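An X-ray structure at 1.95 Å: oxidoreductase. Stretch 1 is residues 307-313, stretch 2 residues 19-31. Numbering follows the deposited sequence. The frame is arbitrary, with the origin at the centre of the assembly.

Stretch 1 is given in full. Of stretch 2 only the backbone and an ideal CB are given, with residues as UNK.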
# COMPACT_ATOMS: atom_id res chain seq x y z
N PHE A 307 -16.39 6.81 -26.96
CA PHE A 307 -17.60 6.71 -26.14
C PHE A 307 -18.86 7.15 -26.90
O PHE A 307 -19.84 6.41 -27.00
CB PHE A 307 -17.44 7.53 -24.85
CG PHE A 307 -18.70 7.58 -24.02
CD1 PHE A 307 -18.97 6.58 -23.10
CD2 PHE A 307 -19.62 8.62 -24.19
CE1 PHE A 307 -20.12 6.62 -22.35
CE2 PHE A 307 -20.79 8.66 -23.44
CZ PHE A 307 -21.04 7.67 -22.52
N TYR A 308 -18.82 8.35 -27.47
CA TYR A 308 -19.99 8.90 -28.14
C TYR A 308 -20.35 8.21 -29.44
O TYR A 308 -21.53 8.16 -29.78
CB TYR A 308 -19.83 10.40 -28.34
CG TYR A 308 -20.38 11.23 -27.20
CD1 TYR A 308 -19.54 12.02 -26.42
CD2 TYR A 308 -21.74 11.22 -26.90
CE1 TYR A 308 -20.04 12.79 -25.38
CE2 TYR A 308 -22.25 11.99 -25.87
CZ TYR A 308 -21.39 12.78 -25.12
OH TYR A 308 -21.90 13.54 -24.09
N ASN A 309 -19.37 7.64 -30.15
CA ASN A 309 -19.68 6.85 -31.34
C ASN A 309 -20.28 5.52 -30.96
O ASN A 309 -21.16 4.99 -31.64
CB ASN A 309 -18.45 6.65 -32.23
CG ASN A 309 -18.14 7.87 -33.07
OD1 ASN A 309 -19.04 8.62 -33.45
ND2 ASN A 309 -16.87 8.07 -33.37
N ASN A 310 -19.81 4.98 -29.84
CA ASN A 310 -20.43 3.77 -29.31
C ASN A 310 -21.88 4.00 -28.85
O ASN A 310 -22.74 3.14 -29.07
CB ASN A 310 -19.61 3.21 -28.16
CG ASN A 310 -20.24 1.99 -27.56
OD1 ASN A 310 -20.53 1.94 -26.36
ND2 ASN A 310 -20.52 1.01 -28.40
N PHE A 311 -22.12 5.12 -28.17
CA PHE A 311 -23.47 5.53 -27.75
C PHE A 311 -24.43 5.59 -28.96
O PHE A 311 -25.52 5.03 -28.90
CB PHE A 311 -23.42 6.90 -27.04
CG PHE A 311 -24.78 7.45 -26.65
CD1 PHE A 311 -25.53 6.85 -25.64
CD2 PHE A 311 -25.30 8.58 -27.28
CE1 PHE A 311 -26.79 7.35 -25.28
CE2 PHE A 311 -26.55 9.10 -26.93
CZ PHE A 311 -27.30 8.48 -25.93
N VAL A 312 -24.00 6.24 -30.04
CA VAL A 312 -24.75 6.28 -31.31
C VAL A 312 -25.00 4.88 -31.90
O VAL A 312 -26.12 4.57 -32.31
CB VAL A 312 -24.09 7.22 -32.34
CG1 VAL A 312 -24.81 7.17 -33.68
CG2 VAL A 312 -24.13 8.63 -31.82
N ASP A 313 -23.96 4.05 -31.89
CA ASP A 313 -24.07 2.67 -32.38
C ASP A 313 -25.07 1.86 -31.57
O ASP A 313 -25.72 0.96 -32.10
CB ASP A 313 -22.70 1.98 -32.33
CG ASP A 313 -21.71 2.51 -33.38
OD1 ASP A 313 -22.10 3.28 -34.28
OD2 ASP A 313 -20.52 2.14 -33.28
N UNK A 19 -17.60 21.15 -21.82
CA UNK A 19 -16.63 20.32 -22.53
C UNK A 19 -17.32 19.24 -23.37
O UNK A 19 -16.80 18.81 -24.41
CB UNK A 19 -15.67 19.67 -21.53
N UNK A 20 -18.51 18.82 -22.94
CA UNK A 20 -19.29 17.83 -23.69
C UNK A 20 -19.78 18.34 -25.05
O UNK A 20 -20.08 17.55 -25.95
CB UNK A 20 -20.49 17.39 -22.85
N UNK A 21 -19.86 19.67 -25.18
CA UNK A 21 -20.10 20.30 -26.48
C UNK A 21 -19.04 19.82 -27.47
O UNK A 21 -19.38 19.27 -28.52
CB UNK A 21 -20.08 21.83 -26.36
N UNK A 22 -17.77 19.98 -27.10
CA UNK A 22 -16.63 19.52 -27.90
C UNK A 22 -16.65 18.00 -28.12
O UNK A 22 -16.44 17.54 -29.24
CB UNK A 22 -15.32 19.93 -27.22
N UNK A 23 -16.92 17.24 -27.07
CA UNK A 23 -16.92 15.77 -27.15
C UNK A 23 -18.00 15.18 -28.04
O UNK A 23 -17.72 14.35 -28.91
CB UNK A 23 -17.08 15.19 -25.74
N UNK A 24 -19.25 15.60 -27.82
CA UNK A 24 -20.38 15.08 -28.60
C UNK A 24 -20.32 15.48 -30.08
O UNK A 24 -20.68 14.68 -30.96
CB UNK A 24 -21.69 15.57 -27.99
N UNK A 25 -19.85 16.70 -30.35
CA UNK A 25 -19.66 17.19 -31.73
C UNK A 25 -18.65 16.41 -32.56
O UNK A 25 -18.75 16.38 -33.79
CB UNK A 25 -19.22 18.65 -31.69
N UNK A 26 -17.69 15.78 -31.90
CA UNK A 26 -16.66 14.98 -32.57
C UNK A 26 -17.18 13.62 -33.03
O UNK A 26 -16.52 12.94 -33.81
CB UNK A 26 -15.47 14.78 -31.63
N UNK A 27 -18.36 13.23 -32.56
CA UNK A 27 -18.96 11.96 -32.97
C UNK A 27 -19.56 12.09 -34.37
O UNK A 27 -19.87 13.19 -34.80
CB UNK A 27 -20.03 11.52 -31.97
N UNK A 28 -19.72 10.96 -35.06
CA UNK A 28 -20.16 10.96 -36.46
C UNK A 28 -21.59 11.47 -36.67
O UNK A 28 -21.79 12.45 -37.38
CB UNK A 28 -20.05 9.54 -37.02
N UNK A 29 -22.56 10.81 -36.04
CA UNK A 29 -23.97 11.14 -36.29
C UNK A 29 -24.71 11.62 -35.05
O UNK A 29 -25.73 11.05 -34.65
CB UNK A 29 -24.69 9.92 -36.86
N UNK A 30 -24.18 12.68 -34.45
CA UNK A 30 -24.71 13.24 -33.23
C UNK A 30 -24.30 14.68 -33.22
O UNK A 30 -23.16 15.00 -33.52
CB UNK A 30 -24.22 12.50 -31.98
N UNK A 31 -25.22 15.57 -32.89
CA UNK A 31 -24.84 16.97 -32.72
C UNK A 31 -25.46 17.56 -31.46
O UNK A 31 -26.39 16.97 -30.89
CB UNK A 31 -25.26 17.79 -33.94

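Position 19 has nothing of stretch 1 within 5.5 Å of its ideal CB, so many residues would suit. It is Y19, which makes no contact.

Position 20 is helical, and its CA-to-CB bond points sideways. The ideal CB lies 4.3 Å from Y308 OH. A polar side chain that bends toward this hydroxyl would suit: histidine, asparagine, glutamine or an acid. The residue is H20. Its ND1 hydrogen-bonds Y308 OH at 2.7 Å, and either could be the donor. The rings meet rim to rim, planes at 85°; the hydroxyl and ND1 each lie near the plane of the other's ring.

Position 21 points away and position 22 is out of reach, so stretch 1 sets no demand. They are V21 and T22.

Position 23 points toward stretch 1, with its ideal CB 3.8 Å from Y308 CE1. An apolar side chain would suit. It is L23, whose CB packs against that ring atom.

Position 24 brings its backbone against the tyrosine. Its CA sits over one face of the Y308 ring, 4.0 Å from the centroid, as a CH-pi contact. The CB points sideways, 4.0 Å from Y308 CZ, so a small residue would fit well. It is A24, and its methyl adds an apolar contact.

Positions 25 and 26 have no stretch 1 atom near their ideal CB, so many residues would serve. They are S25, whose OG hydrogen-bonds V21 O at 2.8 Å, and A26, whose O takes a bond from water 1.

Position 27 is extended (phi/psi -77/157) and points toward stretch 1. Its ideal CB is 3.4 Å from N309 OD1 and 3.8 Å from Y308 CB. Such close neighbours favour a small side chain, alanine, serine or glycine. It is A27, whose methyl packs on Y308 CB.

Position 28 offers its backbone N to N309 OD1 at 2.9 Å, a nearly straight hydrogen bond. Proline would lack the N-H. The CB points sideways, 3.8 Å from N309 OD1, so polar residues would suit beside that amide. It is D28. Its OD1 accepts from water 1, which also accepts from N309 ND2.

Position 29 points its CB sideways past V312, so a modest polar or small apolar side chain would do. It is N29; its CB lies 4.3 Å from V312 CG1. Water 2 links its backbone N to N309 OD1.

Position 30 is in a strand and points toward stretch 1, its ideal CB 3.9 Å from V312 CG2. Valine, isoleucine, leucine or methionine would suit. It is L30. Its CB packs on V312, and its CD2 reaches Y308 CD2 at 3.5 Å.

Position 31 is out of reach, so many residues would serve. It is E31.

Stretch 2 19-31: YHVTLASAADNLE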
# COMPACT_ATOMS: atom_id res chain seq x y z
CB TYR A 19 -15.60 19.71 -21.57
CG TYR A 19 -14.53 18.87 -22.25
CD1 TYR A 19 -13.74 19.41 -23.27
CD2 TYR A 19 -14.33 17.54 -21.89
CE1 TYR A 19 -12.76 18.64 -23.91
CE2 TYR A 19 -13.34 16.77 -22.52
CZ TYR A 19 -12.57 17.32 -23.53
OH TYR A 19 -11.60 16.57 -24.15
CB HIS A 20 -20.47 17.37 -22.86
CG HIS A 20 -20.17 16.18 -22.00
ND1 HIS A 20 -20.21 14.90 -22.49
CD2 HIS A 20 -19.80 16.08 -20.71
CE1 HIS A 20 -19.90 14.05 -21.53
NE2 HIS A 20 -19.64 14.75 -20.44
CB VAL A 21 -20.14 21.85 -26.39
CG1 VAL A 21 -20.27 22.47 -27.77
CG2 VAL A 21 -21.29 22.30 -25.50
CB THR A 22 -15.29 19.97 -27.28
OG1 THR A 22 -15.37 21.36 -26.95
CG2 THR A 22 -14.14 19.75 -28.25
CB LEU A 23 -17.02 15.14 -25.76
CG LEU A 23 -15.80 15.17 -24.84
CD1 LEU A 23 -16.13 14.56 -23.47
CD2 LEU A 23 -14.62 14.45 -25.48
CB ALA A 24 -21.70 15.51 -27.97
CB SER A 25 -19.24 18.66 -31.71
OG SER A 25 -20.26 19.47 -31.16
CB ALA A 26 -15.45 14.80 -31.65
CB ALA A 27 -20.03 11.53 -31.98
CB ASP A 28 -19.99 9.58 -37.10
CG ASP A 28 -18.53 9.18 -37.22
OD1 ASP A 28 -17.68 10.08 -37.37
OD2 ASP A 28 -18.24 7.96 -37.16
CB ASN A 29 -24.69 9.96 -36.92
CG ASN A 29 -24.22 9.68 -38.33
OD1 ASN A 29 -24.27 10.56 -39.20
ND2 ASN A 29 -23.75 8.46 -38.56
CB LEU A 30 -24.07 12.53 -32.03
CG LEU A 30 -24.44 12.99 -30.62
CD1 LEU A 30 -25.74 12.35 -30.14
CD2 LEU A 30 -23.32 12.60 -29.71
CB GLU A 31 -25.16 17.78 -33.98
CG GLU A 31 -26.62 18.09 -34.18
CD GLU A 31 -26.86 19.01 -35.38
OE1 GLU A 31 -26.79 18.51 -36.53
OE2 GLU A 31 -27.14 20.21 -35.16
O HOH W 1 -16.15 10.58 -34.86
O HOH W 2 -21.78 8.63 -34.48
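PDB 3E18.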